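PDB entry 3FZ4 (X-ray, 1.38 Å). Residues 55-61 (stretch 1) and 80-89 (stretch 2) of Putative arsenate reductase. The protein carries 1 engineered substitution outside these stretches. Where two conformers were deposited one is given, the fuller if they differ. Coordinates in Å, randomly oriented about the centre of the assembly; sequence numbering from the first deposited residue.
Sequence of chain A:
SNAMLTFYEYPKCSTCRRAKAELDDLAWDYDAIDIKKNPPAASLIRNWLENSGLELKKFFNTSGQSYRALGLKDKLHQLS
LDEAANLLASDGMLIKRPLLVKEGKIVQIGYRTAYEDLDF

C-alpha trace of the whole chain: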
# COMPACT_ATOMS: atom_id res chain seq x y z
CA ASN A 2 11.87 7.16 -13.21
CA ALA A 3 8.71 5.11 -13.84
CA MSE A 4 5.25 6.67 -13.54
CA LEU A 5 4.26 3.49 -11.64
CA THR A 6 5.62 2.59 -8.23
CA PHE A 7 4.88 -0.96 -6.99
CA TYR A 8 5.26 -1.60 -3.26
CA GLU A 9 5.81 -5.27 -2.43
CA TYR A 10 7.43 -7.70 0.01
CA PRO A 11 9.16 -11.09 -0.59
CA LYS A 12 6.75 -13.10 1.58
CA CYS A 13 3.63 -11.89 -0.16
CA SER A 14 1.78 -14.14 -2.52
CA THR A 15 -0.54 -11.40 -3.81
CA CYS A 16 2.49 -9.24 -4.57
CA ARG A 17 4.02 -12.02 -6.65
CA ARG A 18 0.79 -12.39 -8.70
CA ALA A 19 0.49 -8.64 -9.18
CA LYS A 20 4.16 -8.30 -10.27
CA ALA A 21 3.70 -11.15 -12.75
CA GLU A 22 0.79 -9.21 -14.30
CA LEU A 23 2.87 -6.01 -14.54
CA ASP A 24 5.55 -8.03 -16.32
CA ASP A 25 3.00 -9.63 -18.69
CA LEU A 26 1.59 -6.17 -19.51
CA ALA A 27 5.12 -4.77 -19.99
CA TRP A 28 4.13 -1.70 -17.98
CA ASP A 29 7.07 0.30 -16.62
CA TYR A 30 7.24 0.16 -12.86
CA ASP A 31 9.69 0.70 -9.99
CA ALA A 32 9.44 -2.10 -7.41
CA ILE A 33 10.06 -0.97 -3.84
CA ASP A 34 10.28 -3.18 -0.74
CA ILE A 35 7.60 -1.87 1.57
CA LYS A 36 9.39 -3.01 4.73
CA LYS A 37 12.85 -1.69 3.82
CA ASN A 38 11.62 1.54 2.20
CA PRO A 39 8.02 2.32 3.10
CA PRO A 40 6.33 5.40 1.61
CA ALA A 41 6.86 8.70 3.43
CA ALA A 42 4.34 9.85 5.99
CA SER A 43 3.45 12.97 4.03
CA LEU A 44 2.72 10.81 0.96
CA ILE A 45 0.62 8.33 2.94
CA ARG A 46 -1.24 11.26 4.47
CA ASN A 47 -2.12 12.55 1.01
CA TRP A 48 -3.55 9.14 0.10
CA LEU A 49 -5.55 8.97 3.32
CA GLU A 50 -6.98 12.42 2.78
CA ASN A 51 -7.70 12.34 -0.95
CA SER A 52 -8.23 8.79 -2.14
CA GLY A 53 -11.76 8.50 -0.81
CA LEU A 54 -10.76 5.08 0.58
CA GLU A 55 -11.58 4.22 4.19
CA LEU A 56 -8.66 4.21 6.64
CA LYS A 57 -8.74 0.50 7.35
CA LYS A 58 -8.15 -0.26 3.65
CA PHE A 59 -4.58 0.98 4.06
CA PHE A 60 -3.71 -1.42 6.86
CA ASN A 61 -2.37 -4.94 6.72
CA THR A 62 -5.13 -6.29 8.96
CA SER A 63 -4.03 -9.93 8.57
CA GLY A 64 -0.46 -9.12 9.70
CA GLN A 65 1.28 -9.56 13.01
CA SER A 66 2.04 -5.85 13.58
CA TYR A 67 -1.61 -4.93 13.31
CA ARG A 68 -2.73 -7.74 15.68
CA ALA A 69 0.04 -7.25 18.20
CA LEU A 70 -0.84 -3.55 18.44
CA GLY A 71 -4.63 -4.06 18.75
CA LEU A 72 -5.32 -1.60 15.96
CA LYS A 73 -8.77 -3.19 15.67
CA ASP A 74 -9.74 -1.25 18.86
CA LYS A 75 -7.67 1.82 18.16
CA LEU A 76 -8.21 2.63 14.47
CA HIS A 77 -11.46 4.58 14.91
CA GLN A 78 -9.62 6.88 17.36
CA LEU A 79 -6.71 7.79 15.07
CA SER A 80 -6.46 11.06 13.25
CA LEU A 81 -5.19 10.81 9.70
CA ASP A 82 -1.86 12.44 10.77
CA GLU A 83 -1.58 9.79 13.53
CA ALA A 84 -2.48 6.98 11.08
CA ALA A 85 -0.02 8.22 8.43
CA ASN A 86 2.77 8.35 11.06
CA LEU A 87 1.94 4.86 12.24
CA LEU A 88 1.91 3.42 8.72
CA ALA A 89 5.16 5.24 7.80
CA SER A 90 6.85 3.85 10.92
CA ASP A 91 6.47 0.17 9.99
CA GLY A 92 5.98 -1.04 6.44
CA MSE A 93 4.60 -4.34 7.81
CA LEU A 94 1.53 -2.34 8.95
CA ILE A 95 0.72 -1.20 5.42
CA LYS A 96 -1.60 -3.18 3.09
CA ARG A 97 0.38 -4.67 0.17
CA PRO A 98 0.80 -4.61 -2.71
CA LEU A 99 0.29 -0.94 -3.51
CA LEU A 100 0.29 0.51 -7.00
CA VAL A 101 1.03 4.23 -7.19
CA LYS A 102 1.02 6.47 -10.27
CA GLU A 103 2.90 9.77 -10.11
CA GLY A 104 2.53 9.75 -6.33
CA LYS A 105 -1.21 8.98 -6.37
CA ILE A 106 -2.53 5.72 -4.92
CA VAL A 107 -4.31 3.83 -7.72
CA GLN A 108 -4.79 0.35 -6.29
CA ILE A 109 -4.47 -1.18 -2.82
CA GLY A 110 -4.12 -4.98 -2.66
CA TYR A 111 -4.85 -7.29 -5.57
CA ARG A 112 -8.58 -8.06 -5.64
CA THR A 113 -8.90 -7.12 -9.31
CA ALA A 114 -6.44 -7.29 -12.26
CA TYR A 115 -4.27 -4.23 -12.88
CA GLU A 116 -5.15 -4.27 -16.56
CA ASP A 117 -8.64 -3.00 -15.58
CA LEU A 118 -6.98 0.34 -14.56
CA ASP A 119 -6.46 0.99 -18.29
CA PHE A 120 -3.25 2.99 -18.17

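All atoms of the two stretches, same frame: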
# COMPACT_ATOMS: atom_id res chain seq x y z
N GLU A 55 -11.51 4.24 2.73
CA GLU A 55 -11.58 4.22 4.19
C GLU A 55 -10.22 3.85 4.80
O GLU A 55 -9.43 3.09 4.20
CB GLU A 55 -12.69 3.28 4.68
CG GLU A 55 -12.36 1.79 4.73
CD GLU A 55 -13.54 0.92 5.19
OE1 GLU A 55 -13.51 0.36 6.31
OE2 GLU A 55 -14.52 0.80 4.42
N LEU A 56 -9.94 4.36 5.99
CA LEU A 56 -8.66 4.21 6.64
C LEU A 56 -8.20 2.77 6.75
O LEU A 56 -7.04 2.45 6.50
CB LEU A 56 -8.69 4.87 8.04
CG LEU A 56 -7.42 4.80 8.87
CD1 LEU A 56 -6.26 5.47 8.12
CD2 LEU A 56 -7.63 5.48 10.24
N LYS A 57 -9.12 1.87 7.11
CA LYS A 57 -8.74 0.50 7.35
C LYS A 57 -8.20 -0.19 6.09
O LYS A 57 -7.42 -1.14 6.17
CB LYS A 57 -9.94 -0.23 7.92
CG LYS A 57 -9.61 -1.57 8.44
CD LYS A 57 -10.87 -2.35 8.76
CE LYS A 57 -10.52 -3.61 9.50
NZ LYS A 57 -11.66 -4.57 9.49
N LYS A 58 -8.61 0.31 4.91
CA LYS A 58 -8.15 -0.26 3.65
C LYS A 58 -6.64 -0.13 3.44
O LYS A 58 -6.05 -0.85 2.63
CB LYS A 58 -8.90 0.33 2.46
CG LYS A 58 -10.31 -0.19 2.37
CD LYS A 58 -11.10 0.45 1.25
CE LYS A 58 -12.31 -0.42 0.86
NZ LYS A 58 -12.82 -1.30 1.98
N PHE A 59 -6.01 0.80 4.16
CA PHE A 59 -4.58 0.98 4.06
C PHE A 59 -3.76 0.11 4.99
O PHE A 59 -2.53 0.11 4.89
CB PHE A 59 -4.23 2.45 4.32
CG PHE A 59 -4.67 3.37 3.21
CD1 PHE A 59 -3.80 3.69 2.16
CD2 PHE A 59 -5.97 3.90 3.21
CE1 PHE A 59 -4.22 4.51 1.14
CE2 PHE A 59 -6.38 4.74 2.19
CZ PHE A 59 -5.51 5.04 1.16
N PHE A 60 -4.41 -0.61 5.90
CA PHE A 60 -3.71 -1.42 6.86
C PHE A 60 -3.67 -2.89 6.52
O PHE A 60 -4.63 -3.46 5.96
CB PHE A 60 -4.35 -1.29 8.25
CG PHE A 60 -4.02 0.02 8.93
CD1 PHE A 60 -4.73 1.19 8.60
CD2 PHE A 60 -3.00 0.08 9.87
CE1 PHE A 60 -4.41 2.41 9.21
CE2 PHE A 60 -2.67 1.29 10.49
CZ PHE A 60 -3.38 2.45 10.17
N ASN A 61 -2.57 -3.50 6.91
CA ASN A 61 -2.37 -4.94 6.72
C ASN A 61 -3.02 -5.66 7.91
O ASN A 61 -2.35 -6.06 8.85
CB ASN A 61 -0.87 -5.20 6.65
CG ASN A 61 -0.54 -6.63 6.45
OD1 ASN A 61 -1.37 -7.43 6.05
ND2 ASN A 61 0.71 -6.98 6.73
N SER A 80 -6.38 10.05 14.28
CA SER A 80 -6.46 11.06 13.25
C SER A 80 -5.70 10.56 12.02
O SER A 80 -4.90 9.61 12.10
CB SER A 80 -5.84 12.37 13.72
OG SER A 80 -4.46 12.19 13.90
N LEU A 81 -5.92 11.20 10.88
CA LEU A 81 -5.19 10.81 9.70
C LEU A 81 -3.68 11.13 9.82
O LEU A 81 -2.84 10.35 9.35
CB LEU A 81 -5.82 11.40 8.45
CG LEU A 81 -7.23 10.91 8.10
CD1 LEU A 81 -7.64 11.47 6.76
CD2 LEU A 81 -7.40 9.38 8.10
N ASP A 82 -3.30 12.23 10.50
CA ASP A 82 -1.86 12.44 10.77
C ASP A 82 -1.28 11.30 11.62
O ASP A 82 -0.19 10.80 11.33
CB ASP A 82 -1.65 13.79 11.47
CG ASP A 82 -0.19 14.04 11.86
OD1 ASP A 82 0.63 14.24 10.95
OD2 ASP A 82 0.11 14.00 13.07
N GLU A 83 -2.01 10.88 12.67
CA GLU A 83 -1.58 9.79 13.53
C GLU A 83 -1.46 8.49 12.71
O GLU A 83 -0.48 7.77 12.83
CB GLU A 83 -2.58 9.61 14.69
CG GLU A 83 -2.50 10.77 15.70
CD GLU A 83 -3.68 10.83 16.68
OE1 GLU A 83 -4.64 10.03 16.59
OE2 GLU A 83 -3.64 11.72 17.57
N ALA A 84 -2.47 8.21 11.88
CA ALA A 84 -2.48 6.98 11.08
C ALA A 84 -1.33 7.00 10.07
O ALA A 84 -0.64 5.99 9.88
CB ALA A 84 -3.78 6.84 10.39
N ALA A 85 -1.10 8.15 9.42
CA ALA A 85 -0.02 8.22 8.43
C ALA A 85 1.35 7.99 9.08
O ALA A 85 2.20 7.33 8.50
CB ALA A 85 -0.02 9.57 7.74
N ASN A 86 1.53 8.53 10.29
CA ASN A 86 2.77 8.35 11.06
C ASN A 86 3.00 6.89 11.42
O ASN A 86 4.11 6.35 11.32
CB ASN A 86 2.67 9.18 12.35
CG ASN A 86 3.85 8.97 13.27
OD1 ASN A 86 4.98 9.29 12.91
ND2 ASN A 86 3.60 8.44 14.47
N LEU A 87 1.93 6.26 11.87
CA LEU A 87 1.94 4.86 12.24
C LEU A 87 2.34 3.99 11.04
O LEU A 87 3.26 3.18 11.10
CB LEU A 87 0.56 4.45 12.73
CG LEU A 87 0.45 3.07 13.36
CD1 LEU A 87 1.48 2.93 14.48
CD2 LEU A 87 -0.93 2.91 13.93
N LEU A 88 1.62 4.16 9.94
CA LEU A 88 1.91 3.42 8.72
C LEU A 88 3.35 3.65 8.23
O LEU A 88 4.06 2.69 7.88
CB LEU A 88 0.89 3.81 7.64
CG LEU A 88 -0.54 3.30 7.88
CD1 LEU A 88 -1.57 4.09 7.10
CD2 LEU A 88 -0.68 1.80 7.57
N ALA A 89 3.82 4.91 8.29
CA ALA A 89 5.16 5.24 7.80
C ALA A 89 6.22 4.61 8.67
O ALA A 89 7.32 4.34 8.20
CB ALA A 89 5.37 6.74 7.76

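The contact between residues 55-61 and 80-89 is a small, largely apolar packing of a short 3-10 turn and the residue after it against one side of a helix, burying 295 Å² in total with no hydrogen bond between the stretches. Within each segment, backbone hydrogen bonds maintain the local fold. In the first, the i to i+3 bonds from Lys 58 N to Glu 55 O, Phe 59 N to Leu 56 O and Phe 60 N to Lys 57 O wind the chain tightly; in the second, i to i+4 bonds run regularly from Ala 84 N to Ser 80 O through Ala 89 N to Ala 85 O. Ser 80 caps the helix: its OG accepts from Glu 83 N (3.0 Å), and in return Ser 80 N donates to Glu 83 OE1 (2.9 Å).

Across the interface, the contacts are van der Waals in character. Leu 56 lies nearest the helix start, its CA 8.1 Å from the CA of Leu 81, and Phe 60 lies further along, its CA 7.6 Å from that of Leu 88. Leu 56 points toward the helix, where its CD1 meets Ala 84 CB at 3.6 Å and Leu 81 CD2 at 4.1 Å. The Ala 84 methyl also points toward the first stretch, so the two methyl groups meet at van der Waals distance.

Phe 60 leaves its backbone sideways, but its m rotamer (chi1 -76°) brings the ring to the helix. Leu 88 CD2 sits over one face, 3.6 Å from the centroid of the Phe 60 ring and 15° off the normal, a CH-pi contact in which the methyl meets the pi electrons. The ring edge is bordered by Leu 87 CD2, 4.2 Å from Phe 60 CE2, and Ala 84 CB, 4.4 Å from Phe 60 CZ. Phe 59 contributes less: its O lies 3.7 Å from Leu 88 CD2 and its CB 4.2 Å from Leu 88 CD1, while its ring leads away from the helix.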